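Local coordinates for protein putative sugar ABC transporter (Yersinia enterocolitica subsp. enterocolitica 8081, PDB 5ULB) that probably serves as the periplasmic sugar-binding component of an ABC transporter, holding a methylthioribose-like sugar, here its seleno analogue, for uptake into the cell, at residues A[257-262]-A[315-320]; A[237-242]-A[305-310]; A[144-149]-A[174-179]. All blocks are in the same frame, centred on the assembly; numbering follows the deposited sequence.

Contact 1: residues A[257-262]-A[315-320]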
ATOM      1  N   SER A 257      10.153   7.495  -6.361  1.00 10.46           N
ATOM      2  CA  SER A 257       9.130   6.663  -5.742  1.00 10.04           C
ATOM      3  C   SER A 257       7.807   7.362  -6.074  1.00 10.48           C
ATOM      4  O   SER A 257       7.659   8.568  -5.814  1.00 12.32           O
ATOM      5  CB  SER A 257       9.222   6.576  -4.233  1.00 11.96           C
ATOM      6  OG  SER A 257      10.185   5.570  -3.837  1.00 15.86           O
ATOM      7  N   VAL A 258       6.819   6.609  -6.513  1.00  8.32           N
ATOM      8  CA  VAL A 258       5.475   7.108  -6.766  1.00  8.70           C
ATOM      9  C   VAL A 258       4.579   6.419  -5.708  1.00  7.56           C
ATOM     10  O   VAL A 258       4.597   5.180  -5.690  1.00  9.88           O
ATOM     11  CB  VAL A 258       5.024   6.833  -8.203  1.00  9.62           C
ATOM     12  CG1 VAL A 258       3.668   7.463  -8.404  1.00 10.77           C
ATOM     13  CG2 VAL A 258       6.016   7.415  -9.186  1.00 10.89           C
ATOM     14  N   ALA A 259       3.900   7.231  -4.900  1.00  8.47           N
ATOM     15  CA  ALA A 259       3.355   6.602  -3.668  1.00  9.53           C
ATOM     16  C   ALA A 259       2.179   7.347  -3.079  1.00 10.23           C
ATOM     17  O   ALA A 259       2.011   8.536  -3.298  1.00 11.97           O
ATOM     18  CB  ALA A 259       4.472   6.551  -2.628  1.00 10.45           C
ATOM     19  N   VAL A 260       1.409   6.576  -2.325  1.00 10.68           N
ATOM     20  CA  VAL A 260       0.392   7.053  -1.406  1.00 10.83           C
ATOM     21  C   VAL A 260       0.894   6.768  -0.004  1.00 10.65           C
ATOM     22  O   VAL A 260       1.488   5.683   0.235  1.00 12.82           O
ATOM     23  CB  VAL A 260      -0.989   6.348  -1.656  1.00 12.41           C
ATOM     24  CG1 VAL A 260      -2.044   6.814  -0.707  1.00 15.42           C
ATOM     25  CG2 VAL A 260      -1.448   6.503  -3.116  1.00 12.56           C
ATOM     26  N   ASP A 261       0.638   7.625   0.931  1.00 11.03           N
ATOM     27  CA  ASP A 261       1.053   7.384   2.350  1.00 11.83           C
ATOM     28  C   ASP A 261       0.173   6.202   2.872  1.00 11.17           C
ATOM     29  O   ASP A 261      -1.045   6.328   2.964  1.00 10.08           O
ATOM     30  CB  ASP A 261       0.757   8.598   3.219  1.00 12.24           C
ATOM     31  CG  ASP A 261       1.196   8.462   4.678  1.00 16.74           C
ATOM     32  OD1 ASP A 261       1.594   7.338   5.083  1.00 13.99           O
ATOM     33  OD2 ASP A 261       1.123   9.511   5.358  1.00 22.47           O
ATOM     34  N   PRO A 262       0.793   5.044   3.217  1.00  9.38           N
ATOM     35  CA  PRO A 262      -0.040   3.949   3.708  1.00  9.86           C
ATOM     36  C   PRO A 262      -0.707   4.234   4.964  1.00  9.16           C
ATOM     37  O   PRO A 262      -1.776   3.590   5.208  1.00 10.27           O
ATOM     38  CB  PRO A 262       0.985   2.767   3.767  1.00 11.76           C
ATOM     39  CG  PRO A 262       2.197   3.177   3.018  1.00 11.92           C
ATOM     40  CD  PRO A 262       2.220   4.677   3.162  1.00 11.11           C
ATOM     41  N   PRO A 315       3.385  19.604  -1.096  1.00 19.33           N
ATOM     42  CA  PRO A 315       2.086  20.167  -0.706  1.00 19.17           C
ATOM     43  C   PRO A 315       1.012  19.130  -0.765  1.00 23.01           C
ATOM     44  O   PRO A 315       0.884  18.493  -1.818  1.00 28.29           O
ATOM     45  CB  PRO A 315       1.805  21.183  -1.787  1.00 25.72           C
ATOM     46  CG  PRO A 315       3.183  21.739  -2.091  1.00 24.21           C
ATOM     47  CD  PRO A 315       4.100  20.510  -2.069  1.00 22.83           C
ATOM     48  N   GLY A 316       0.317  18.966   0.380  1.00 20.09           N
ATOM     49  CA  GLY A 316      -0.763  18.119   0.553  1.00 23.28           C
ATOM     50  C   GLY A 316      -0.494  16.611   0.770  1.00 22.25           C
ATOM     51  O   GLY A 316      -1.450  15.816   0.966  1.00 24.72           O
ATOM     52  N   TRP A 317       0.759  16.241   0.914  1.00 17.64           N
ATOM     53  CA  TRP A 317       1.124  14.855   1.120  1.00 18.74           C
ATOM     54  C   TRP A 317       0.443  14.292   2.374  1.00 20.65           C
ATOM     55  O   TRP A 317       0.449  14.848   3.489  1.00 21.12           O
ATOM     56  CB  TRP A 317       2.615  14.719   1.295  1.00 17.49           C
ATOM     57  CG  TRP A 317       2.961  13.365   1.770  1.00 14.96           C
ATOM     58  CD1 TRP A 317       3.261  13.002   3.090  1.00 15.11           C
ATOM     59  CD2 TRP A 317       3.052  12.226   0.981  1.00 13.18           C
ATOM     60  NE1 TRP A 317       3.540  11.694   3.089  1.00 15.93           N
ATOM     61  CE2 TRP A 317       3.398  11.164   1.832  1.00 13.15           C
ATOM     62  CE3 TRP A 317       2.881  11.941  -0.404  1.00 15.27           C
ATOM     63  CZ2 TRP A 317       3.598   9.873   1.316  1.00 12.38           C
ATOM     64  CZ3 TRP A 317       3.008  10.710  -0.836  1.00 15.87           C
ATOM     65  CH2 TRP A 317       3.376   9.688   0.028  1.00 15.05           C
ATOM     66  N   GLY A 318      -0.093  13.093   2.149  1.00 19.02           N
ATOM     67  CA  GLY A 318      -0.603  12.278   3.248  1.00 26.39           C
ATOM     68  C   GLY A 318      -1.829  12.814   3.964  1.00 24.25           C
ATOM     69  O   GLY A 318      -2.181  12.366   5.094  1.00 27.78           O
ATOM     70  N   GLN A 319      -2.505  13.745   3.345  1.00 23.46           N
ATOM     71  CA  GLN A 319      -3.673  14.391   3.968  1.00 26.33           C
ATOM     72  C   GLN A 319      -4.892  14.281   3.068  1.00 22.84           C
ATOM     73  O   GLN A 319      -4.779  14.296   1.851  1.00 24.13           O
ATOM     74  CB  GLN A 319      -3.387  15.925   4.133  1.00 28.65           C
ATOM     75  CG  GLN A 319      -2.098  16.248   4.924  1.00 35.00           C
ATOM     76  CD  GLN A 319      -1.444  17.617   4.511  1.00 47.82           C
ATOM     77  OE1 GLN A 319      -0.274  17.695   3.999  1.00 41.43           O
ATOM     78  NE2 GLN A 319      -2.202  18.679   4.690  1.00 46.68           N
ATOM     79  N   SER A 320      -6.049  14.077   3.678  1.00 20.94           N
ATOM     80  CA  SER A 320      -7.294  14.124   2.935  1.00 19.41           C
ATOM     81  C   SER A 320      -8.393  14.353   3.961  1.00 20.13           C
ATOM     82  O   SER A 320      -8.398  13.673   5.033  1.00 24.96           O
ATOM     83  CB  SER A 320      -7.584  12.715   2.287  1.00 22.14           C
ATOM     84  OG  SER A 320      -8.816  12.727   1.697  1.00 25.53           O
TER
HETATM   85  O   HOH W   1      -1.139  10.391   6.767  1.00 25.02           O
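Van der Waals packing round one indole carries most of the contact between 257-262 and 315-320. Trp317 has CG anti to its backbone N (chi1 169°), which sends the ring from its turn to the end of strand 254-259. The six-membered part does the touching. CZ2 of Trp317 rests 3.6 Å from CB of Asp261, and CH2 of Trp317 approaches N of Asp261 obliquely. Farther back along the strand CH2 of Trp317 also meets CB of Ala259. CZ3 of Trp317 brings its C-H edge to O of Ala259 at 3.4 Å, near the ring plane. The Asp261 side chain crosses the indole at about a right angle, yet its carboxylate plane is within 6° of the ring plane.

The polar link is made by water. No direct hydrogen bond joins the segments; a single water donates to OD2 of Asp261 and to O of Gly318, 2.8 Å from each, so the two oxygens share one bridge. The other carboxylate oxygen, OD1, caps the backbone N of Lys263 and thereby fixes the group at the start of helix 262-278.

Backbone shape completes the fit. Gly316 to Gln319 form a type II beta turn, and Gly318 has a positive phi (67°) of the kind glycine favours. CA of Gly318 passes within 3.9 Å of OD2 of Asp261. The site is a strand end leading through an Asp N-cap into helix 262-278, against which the tryptophan of a turn late in the chain packs, within the periplasmic binding protein fold.

Contact 2: residues A[237-242]-A[305-310]; sequences IDISNQ and VNVSGL
Asn241 sets its CG anti to the carbonyl carbon (chi1 -69°), and Asn306 takes the crowded position between N and carbonyl carbon (chi1 56°), so the two amides lie side by side and point the same way, their planes only moderately inclined. Asn306 opens an Asx motif: its OD1 accepts from N of Gly309 at 2.9 Å, nearly along the C=O axis, and from OG of Ser308, which sits above the carbonyl plane. Two donors thus grip this oxygen and hold the turn that follows Asn306, where 307-310 take helical phi/psi.

Asn241, in the first turn of helix 241-248, ties this turn to the start of the helix. Its OD1 also lies 3.2 Å from CB of Asn306, packing against the residue that organises the turn. A water donates to OD1 of Asn241 and accepts from N of Ser308, while another lies 2.7 Å from both O of Asn241 and O of Val305.

Apolar contacts fill the buried side. CG2 of Val307 is pressed to within 3.5 Å of C of Ser240, and it meets CG2 of Ile239 at 4.3 Å; CG1 of Ile239 reaches CD1 of Leu310. Asp238, just before Ile239, belongs to the ligand pocket, and Ser240 is the N-cap of the helix. The one direct hydrogen bond across the segments runs from N of Val307 to OD1 of Asn241, 2.8 Å long and almost straight at 171°.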
ATOM      1  N   ILE A 237       7.490   2.106  -6.938  1.00  8.70           N
ATOM      2  CA  ILE A 237       6.204   2.401  -6.305  1.00  8.75           C
ATOM      3  C   ILE A 237       6.385   2.267  -4.782  1.00  8.62           C
ATOM      4  O   ILE A 237       7.236   1.445  -4.322  1.00 10.45           O
ATOM      5  CB  ILE A 237       5.140   1.467  -6.873  1.00  8.74           C
ATOM      6  CG1 ILE A 237       4.926   1.788  -8.390  1.00  9.78           C
ATOM      7  CG2 ILE A 237       3.819   1.575  -6.131  1.00 10.19           C
ATOM      8  CD1 ILE A 237       4.066   0.854  -9.145  1.00 10.74           C
ATOM      9  N   ASP A 238       5.653   3.044  -4.058  1.00  8.98           N
ATOM     10  CA  ASP A 238       5.606   3.092  -2.601  1.00  9.24           C
ATOM     11  C   ASP A 238       6.665   3.960  -1.937  1.00  9.56           C
ATOM     12  O   ASP A 238       7.673   4.236  -2.569  1.00 12.00           O
ATOM     13  CB  ASP A 238       5.580   1.732  -1.888  1.00  9.63           C
ATOM     14  CG  ASP A 238       4.565   0.770  -2.381  1.00  9.51           C
ATOM     15  OD1 ASP A 238       3.374   1.183  -2.590  1.00 11.00           O
ATOM     16  OD2 ASP A 238       4.927  -0.454  -2.542  1.00 11.69           O
ATOM     17  N   ILE A 239       6.446   4.335  -0.684  1.00  9.53           N
ATOM     18  CA  ILE A 239       7.451   5.055   0.055  1.00  9.92           C
ATOM     19  C   ILE A 239       7.408   4.629   1.498  1.00 10.58           C
ATOM     20  O   ILE A 239       6.417   4.133   2.018  1.00 11.46           O
ATOM     21  CB  ILE A 239       7.203   6.618   0.000  1.00 11.61           C
ATOM     22  CG1 ILE A 239       8.408   7.453   0.327  1.00 13.30           C
ATOM     23  CG2 ILE A 239       5.977   7.034   0.787  1.00 13.65           C
ATOM     24  CD1 ILE A 239       9.551   7.265  -0.643  1.00 14.18           C
ATOM     25  N   SER A 240       8.541   4.783   2.183  1.00  9.23           N
ATOM     26  CA  SER A 240       8.721   4.459   3.575  1.00 10.61           C
ATOM     27  C   SER A 240       9.902   5.273   4.069  1.00 11.07           C
ATOM     28  O   SER A 240      10.681   5.816   3.270  1.00 11.42           O
ATOM     29  CB  SER A 240       8.928   2.920   3.773  1.00 11.55           C
ATOM     30  OG  SER A 240      10.214   2.591   3.287  1.00 15.97           O
ATOM     31  N   ASN A 241      10.138   5.280   5.393  1.00 11.38           N
ATOM     32  CA  ASN A 241      11.262   6.015   5.930  1.00 12.84           C
ATOM     33  C   ASN A 241      12.541   5.478   5.352  1.00 12.90           C
ATOM     34  O   ASN A 241      13.454   6.289   5.029  1.00 14.26           O
ATOM     35  CB  ASN A 241      11.297   5.933   7.446  1.00 14.89           C
ATOM     36  CG  ASN A 241      10.188   6.682   8.127  1.00 16.92           C
ATOM     37  OD1 ASN A 241       9.473   7.550   7.538  1.00 20.61           O
ATOM     38  ND2 ASN A 241      10.022   6.382   9.428  1.00 22.90           N
ATOM     39  N   GLN A 242      12.711   4.183   5.257  1.00 12.03           N
ATOM     40  CA  GLN A 242      13.909   3.580   4.684  0.53 13.72           C
ATOM     41  C   GLN A 242      14.185   4.088   3.283  1.00 12.41           C
ATOM     42  O   GLN A 242      15.290   4.452   2.958  1.00 13.61           O
ATOM     43  CB  GLN A 242      13.814   2.029   4.700  0.53 17.53           C
ATOM     44  CG  GLN A 242      15.077   1.333   4.175  0.53 21.71           C
ATOM     45  CD  GLN A 242      15.031  -0.219   4.050  0.53 23.91           C
ATOM     46  OE1 GLN A 242      14.082  -0.825   4.466  0.53 30.39           O
ATOM     47  NE2 GLN A 242      16.050  -0.817   3.478  0.53 21.04           N
ATOM     48  N   VAL A 305      14.671  13.005   6.188  1.00 23.14           N
ATOM     49  CA  VAL A 305      13.256  13.287   6.172  1.00 22.21           C
ATOM     50  C   VAL A 305      12.500  11.945   6.322  1.00 19.19           C
ATOM     51  O   VAL A 305      12.874  10.933   5.694  1.00 21.32           O
ATOM     52  CB  VAL A 305      12.873  13.861   4.821  1.00 25.07           C
ATOM     53  CG1 VAL A 305      11.348  14.232   4.726  1.00 29.14           C
ATOM     54  CG2 VAL A 305      13.770  14.986   4.474  1.00 35.76           C
ATOM     55  N   ASN A 306      11.506  11.898   7.219  1.00 21.49           N
ATOM     56  CA  ASN A 306      10.615  10.757   7.312  1.00 18.29           C
ATOM     57  C   ASN A 306       9.340  11.000   6.522  1.00 16.87           C
ATOM     58  O   ASN A 306       9.075  12.073   6.033  1.00 17.21           O
ATOM     59  CB  ASN A 306      10.352  10.392   8.773  1.00 22.37           C
ATOM     60  CG  ASN A 306       9.835  11.476   9.563  1.00 31.86           C
ATOM     61  OD1 ASN A 306       9.080  12.356   9.066  1.00 37.23           O
ATOM     62  ND2 ASN A 306      10.086  11.317  10.967  1.00 41.48           N
ATOM     63  N   VAL A 307       8.541   9.967   6.384  1.00 12.82           N
ATOM     64  CA  VAL A 307       7.287  10.087   5.585  1.00 13.31           C
ATOM     65  C   VAL A 307       6.412  11.163   6.134  1.00 16.06           C
ATOM     66  O   VAL A 307       5.854  11.932   5.382  1.00 18.51           O
ATOM     67  CB  VAL A 307       6.599   8.713   5.479  1.00 13.22           C
ATOM     68  CG1 VAL A 307       5.262   8.794   4.796  1.00 14.79           C
ATOM     69  CG2 VAL A 307       7.456   7.717   4.793  1.00 14.11           C
ATOM     70  N   SER A 308       6.257  11.310   7.439  1.00 18.04           N
ATOM     71  CA  SER A 308       5.395  12.349   8.057  1.00 23.89           C
ATOM     72  C   SER A 308       5.904  13.748   7.625  1.00 31.64           C
ATOM     73  O   SER A 308       5.087  14.631   7.288  1.00 75.63           O
ATOM     74  CB  SER A 308       5.297  12.133   9.625  1.00 31.77           C
ATOM     75  OG  SER A 308       6.579  11.954  10.205  1.00 38.82           O
ATOM     76  N   GLY A 309       7.204  13.880   7.550  1.00 19.20           N
ATOM     77  CA  GLY A 309       7.849  15.100   7.170  1.00 20.43           C
ATOM     78  C   GLY A 309       7.705  15.544   5.719  1.00 18.65           C
ATOM     79  O   GLY A 309       8.092  16.656   5.347  1.00 23.11           O
ATOM     80  N   LEU A 310       7.310  14.634   4.889  1.00 17.16           N
ATOM     81  CA  LEU A 310       7.173  14.923   3.456  1.00 15.41           C
ATOM     82  C   LEU A 310       6.131  16.048   3.211  1.00 16.99           C
ATOM     83  O   LEU A 310       6.212  16.739   2.221  1.00 17.68           O
ATOM     84  CB  LEU A 310       6.760  13.715   2.648  1.00 15.35           C
ATOM     85  CG  LEU A 310       7.799  12.693   2.427  1.00 15.29           C
ATOM     86  CD1 LEU A 310       7.193  11.438   1.752  1.00 16.21           C
ATOM     87  CD2 LEU A 310       9.009  13.259   1.621  1.00 17.52           C
TER
HETATM   88  O   HOH W   2       7.004   8.871   9.243  1.00 25.58           O
HETATM   89  O   HOH W   3      13.824   8.506   6.520  1.00 29.95           O

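Contact 3: residues A[144-149]-A[174-179]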
ATOM      1  N   ASN A 144      17.364  -2.032 -21.259  1.00 12.99           N
ATOM      2  CA  ASN A 144      17.232  -3.446 -20.752  1.00 12.66           C
ATOM      3  C   ASN A 144      16.880  -3.369 -19.274  1.00 11.06           C
ATOM      4  O   ASN A 144      17.654  -2.739 -18.536  1.00 12.69           O
ATOM      5  CB  ASN A 144      18.555  -4.166 -20.986  1.00 13.97           C
ATOM      6  CG  ASN A 144      18.841  -4.319 -22.461  1.00 17.19           C
ATOM      7  OD1 ASN A 144      17.929  -4.739 -23.209  1.00 21.10           O
ATOM      8  ND2 ASN A 144      20.066  -3.943 -22.893  1.00 23.18           N
ATOM      9  N   ILE A 145      15.780  -3.973 -18.858  1.00 11.55           N
ATOM     10  CA  ILE A 145      15.263  -3.803 -17.476  1.00 11.32           C
ATOM     11  C   ILE A 145      15.082  -5.131 -16.802  1.00 10.42           C
ATOM     12  O   ILE A 145      14.850  -6.168 -17.437  1.00 11.77           O
ATOM     13  CB  ILE A 145      14.015  -2.952 -17.444  1.00 11.65           C
ATOM     14  CG1 ILE A 145      12.801  -3.637 -18.013  1.00 14.00           C
ATOM     15  CG2 ILE A 145      14.288  -1.613 -18.180  1.00 12.63           C
ATOM     16  CD1 ILE A 145      11.533  -2.932 -17.757  1.00 23.72           C
ATOM     17  N   ILE A 146      15.049  -5.020 -15.456  1.00  9.26           N
ATOM     18  CA  ILE A 146      14.489  -6.092 -14.621  1.00  9.77           C
ATOM     19  C   ILE A 146      13.204  -5.516 -14.000  1.00  9.26           C
ATOM     20  O   ILE A 146      13.219  -4.392 -13.555  1.00 10.31           O
ATOM     21  CB  ILE A 146      15.508  -6.495 -13.473  1.00 11.05           C
ATOM     22  CG1 ILE A 146      16.891  -6.790 -14.027  1.00 15.15           C
ATOM     23  CG2 ILE A 146      14.953  -7.637 -12.689  1.00 12.48           C
ATOM     24  CD1 ILE A 146      16.957  -7.800 -15.052  1.00 18.42           C
ATOM     25  N   LYS A 147      12.183  -6.360 -13.906  1.00  9.09           N
ATOM     26  CA  LYS A 147      10.949  -6.019 -13.206  1.00  9.26           C
ATOM     27  C   LYS A 147      10.942  -6.823 -11.876  1.00  8.83           C
ATOM     28  O   LYS A 147      11.230  -7.990 -11.847  1.00 10.91           O
ATOM     29  CB  LYS A 147       9.742  -6.434 -14.089  1.00 11.08           C
ATOM     30  CG  LYS A 147       8.388  -6.257 -13.391  1.00 11.98           C
ATOM     31  CD  LYS A 147       7.256  -6.329 -14.355  1.00 14.04           C
ATOM     32  CE  LYS A 147       7.017  -7.578 -15.088  1.00 17.28           C
ATOM     33  NZ  LYS A 147       6.462  -8.613 -14.345  1.00 19.38           N
ATOM     34  N   LEU A 148      10.569  -6.082 -10.827  1.00  8.55           N
ATOM     35  CA  LEU A 148      10.339  -6.745  -9.484  1.00  8.51           C
ATOM     36  C   LEU A 148       8.841  -6.717  -9.266  1.00  9.00           C
ATOM     37  O   LEU A 148       8.211  -5.655  -9.205  1.00  9.28           O
ATOM     38  CB  LEU A 148      11.040  -6.007  -8.374  1.00  9.09           C
ATOM     39  CG  LEU A 148      12.478  -5.519  -8.667  1.00  9.47           C
ATOM     40  CD1 LEU A 148      13.040  -4.667  -7.533  1.00 10.14           C
ATOM     41  CD2 LEU A 148      13.410  -6.684  -8.970  1.00 11.21           C
ATOM     42  N   TRP A 149       8.230  -7.922  -9.177  1.00  8.50           N
ATOM     43  CA  TRP A 149       6.805  -8.049  -9.284  1.00  9.16           C
ATOM     44  C   TRP A 149       6.398  -9.485  -8.781  1.00  9.51           C
ATOM     45  O   TRP A 149       7.227 -10.387  -8.897  1.00 11.26           O
ATOM     46  CB  TRP A 149       6.391  -7.929 -10.771  1.00 10.22           C
ATOM     47  CG  TRP A 149       4.953  -8.000 -11.122  1.00 10.44           C
ATOM     48  CD1 TRP A 149       3.996  -7.040 -10.981  1.00 11.36           C
ATOM     49  CD2 TRP A 149       4.243  -9.185 -11.585  1.00 10.49           C
ATOM     50  NE1 TRP A 149       2.817  -7.553 -11.353  1.00 11.64           N
ATOM     51  CE2 TRP A 149       2.887  -8.848 -11.764  1.00 10.79           C
ATOM     52  CE3 TRP A 149       4.666 -10.461 -11.956  1.00 12.35           C
ATOM     53  CZ2 TRP A 149       1.970  -9.719 -12.268  1.00 12.40           C
ATOM     54  CZ3 TRP A 149       3.757 -11.344 -12.417  1.00 14.05           C
ATOM     55  CH2 TRP A 149       2.440 -10.953 -12.571  1.00 15.15           C
ATOM     56  N   THR A 174      13.281  -3.707 -23.171  1.00 15.23           N
ATOM     57  CA  THR A 174      13.393  -5.141 -23.152  1.00 16.34           C
ATOM     58  C   THR A 174      13.355  -5.580 -21.682  1.00 15.09           C
ATOM     59  O   THR A 174      14.227  -5.197 -20.926  1.00 14.71           O
ATOM     60  CB  THR A 174      14.672  -5.605 -23.832  1.00 22.31           C
ATOM     61  OG1 THR A 174      14.701  -5.204 -25.193  1.00 28.18           O
ATOM     62  CG2 THR A 174      14.858  -7.128 -23.675  1.00 24.03           C
ATOM     63  N   GLU A 175      12.379  -6.444 -21.304  1.00 14.57           N
ATOM     64  CA  GLU A 175      12.352  -7.031 -20.002  1.00 13.80           C
ATOM     65  C   GLU A 175      13.241  -8.270 -20.035  1.00 14.83           C
ATOM     66  O   GLU A 175      12.919  -9.261 -20.675  1.00 16.83           O
ATOM     67  CB  GLU A 175      10.955  -7.445 -19.641  1.00 15.53           C
ATOM     68  CG  GLU A 175      10.849  -8.056 -18.245  1.00 17.97           C
ATOM     69  CD  GLU A 175       9.505  -8.710 -17.964  1.00 19.33           C
ATOM     70  OE1 GLU A 175       8.482  -8.011 -18.018  1.00 23.48           O
ATOM     71  OE2 GLU A 175       9.433  -9.950 -17.636  1.00 23.29           O
ATOM     72  N   LEU A 176      14.340  -8.191 -19.325  1.00 12.70           N
ATOM     73  CA  LEU A 176      15.272  -9.348 -19.244  1.00 12.96           C
ATOM     74  C   LEU A 176      14.657 -10.453 -18.404  1.00 14.11           C
ATOM     75  O   LEU A 176      14.800 -11.633 -18.754  1.00 16.75           O
ATOM     76  CB  LEU A 176      16.637  -8.912 -18.754  1.00 14.10           C
ATOM     77  CG  LEU A 176      17.402  -7.942 -19.566  1.00 15.59           C
ATOM     78  CD1 LEU A 176      18.584  -7.481 -18.745  1.00 18.47           C
ATOM     79  CD2 LEU A 176      17.724  -8.451 -20.916  1.00 20.08           C
ATOM     80  N   GLU A 177      14.089 -10.096 -17.241  1.00 12.51           N
ATOM     81  CA  GLU A 177      13.557 -11.010 -16.252  1.00 13.76           C
ATOM     82  C   GLU A 177      12.622 -10.254 -15.352  1.00 12.75           C
ATOM     83  O   GLU A 177      12.755  -9.051 -15.165  1.00 13.10           O
ATOM     84  CB  GLU A 177      14.768 -11.600 -15.384  1.00 18.66           C
ATOM     85  CG  GLU A 177      14.431 -12.904 -14.790  1.00 27.58           C
ATOM     86  CD  GLU A 177      15.649 -13.662 -14.352  1.00 30.60           C
ATOM     87  OE1 GLU A 177      15.405 -14.374 -13.343  1.00 33.96           O
ATOM     88  OE2 GLU A 177      16.760 -13.671 -15.054  1.00 24.25           O
ATOM     89  N   SER A 178      11.733 -11.036 -14.722  1.00 11.94           N
ATOM     90  CA  SER A 178      10.931 -10.596 -13.624  1.00 11.91           C
ATOM     91  C   SER A 178      11.189 -11.469 -12.378  1.00 11.91           C
ATOM     92  O   SER A 178      11.229 -12.677 -12.531  1.00 16.47           O
ATOM     93  CB  SER A 178       9.454 -10.633 -14.033  1.00 15.27           C
ATOM     94  OG  SER A 178       8.633 -10.039 -13.010  1.00 17.22           O
ATOM     95  N   ILE A 179      11.304 -10.828 -11.247  1.00 10.68           N
ATOM     96  CA  ILE A 179      11.659 -11.429  -9.974  0.55 12.42           C
ATOM     97  C   ILE A 179      10.721 -10.973  -8.948  1.00 11.22           C
ATOM     98  O   ILE A 179      10.389  -9.774  -8.910  1.00 11.90           O
ATOM     99  CB  ILE A 179      13.058 -10.797  -9.436  0.55 18.42           C
ATOM    100  CG1 ILE A 179      14.173 -11.269 -10.205  0.55 22.40           C
ATOM    101  CG2 ILE A 179      13.325 -10.999  -7.901  0.55 17.99           C
ATOM    102  CD1 ILE A 179      15.449 -10.460  -9.961  0.55 16.77           C
TER
HETATM  103  O   HOH W   4       8.170 -11.819 -11.042  1.00 19.85           O
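Strands 143-148 and 173-179 are the two parallel strands of a right-handed beta-alpha-beta crossover through helix 154-169. Backbone bonds join them along their length. N of Ile145 donates to O of Thr174 at 2.9 Å, and N of Leu176 to O of Ile145. Farther on, N of Ile179 donates to O of Lys147 and N of Trp149 to O of Ile179. A beta bulge at Leu176 shifts the register by one residue: Ile145 is level with Glu175, but N of Lys147 bonds to O of Glu177, and N of Glu177 is buried without a partner.

Lys147 bends at chi3 and chi4, bringing NZ 2.9 Å from OG of Ser178 and 3.1 Å above the Trp149 ring plane, near the rim. Gln160 also accepts from NZ, while OE1 of Glu175 stays 4.2 Å from NZ of Lys147, beyond a salt bridge, and binds Tyr163. On the other face, CG2 of Ile146 meets CD1 of Ile179 at 4.0 Å.

Strand 173-179 is outermost in the sheet, and 208-211 flanks 143-148 across from it. Helix 154-169 packs on the Ile145 and Lys147 face, helix 186-200 on that of Ile146 and Ile179.

Contacts 1 and 2 are buried and adjoin, their centres 9 Å apart; a probable hydrogen bond from N of Asp238 to O of Val258 joins them. Both pack the long loop before helix 327-335 against neighbouring strand ends and helix starts, and a weak bond from NE1 of Trp317 to O of Val307 ties the loop to itself. Contact 1 relies on an indole and a water, contact 2 on a direct amide-to-backbone bond with aliphatic packing. Contact 3, partly buried and about 27 Å from contact 1 between centres, lies at the sheet margin, where repeated backbone bonds dominate. Contacts 1 and 3 nonetheless reach the same sheet, through different strands.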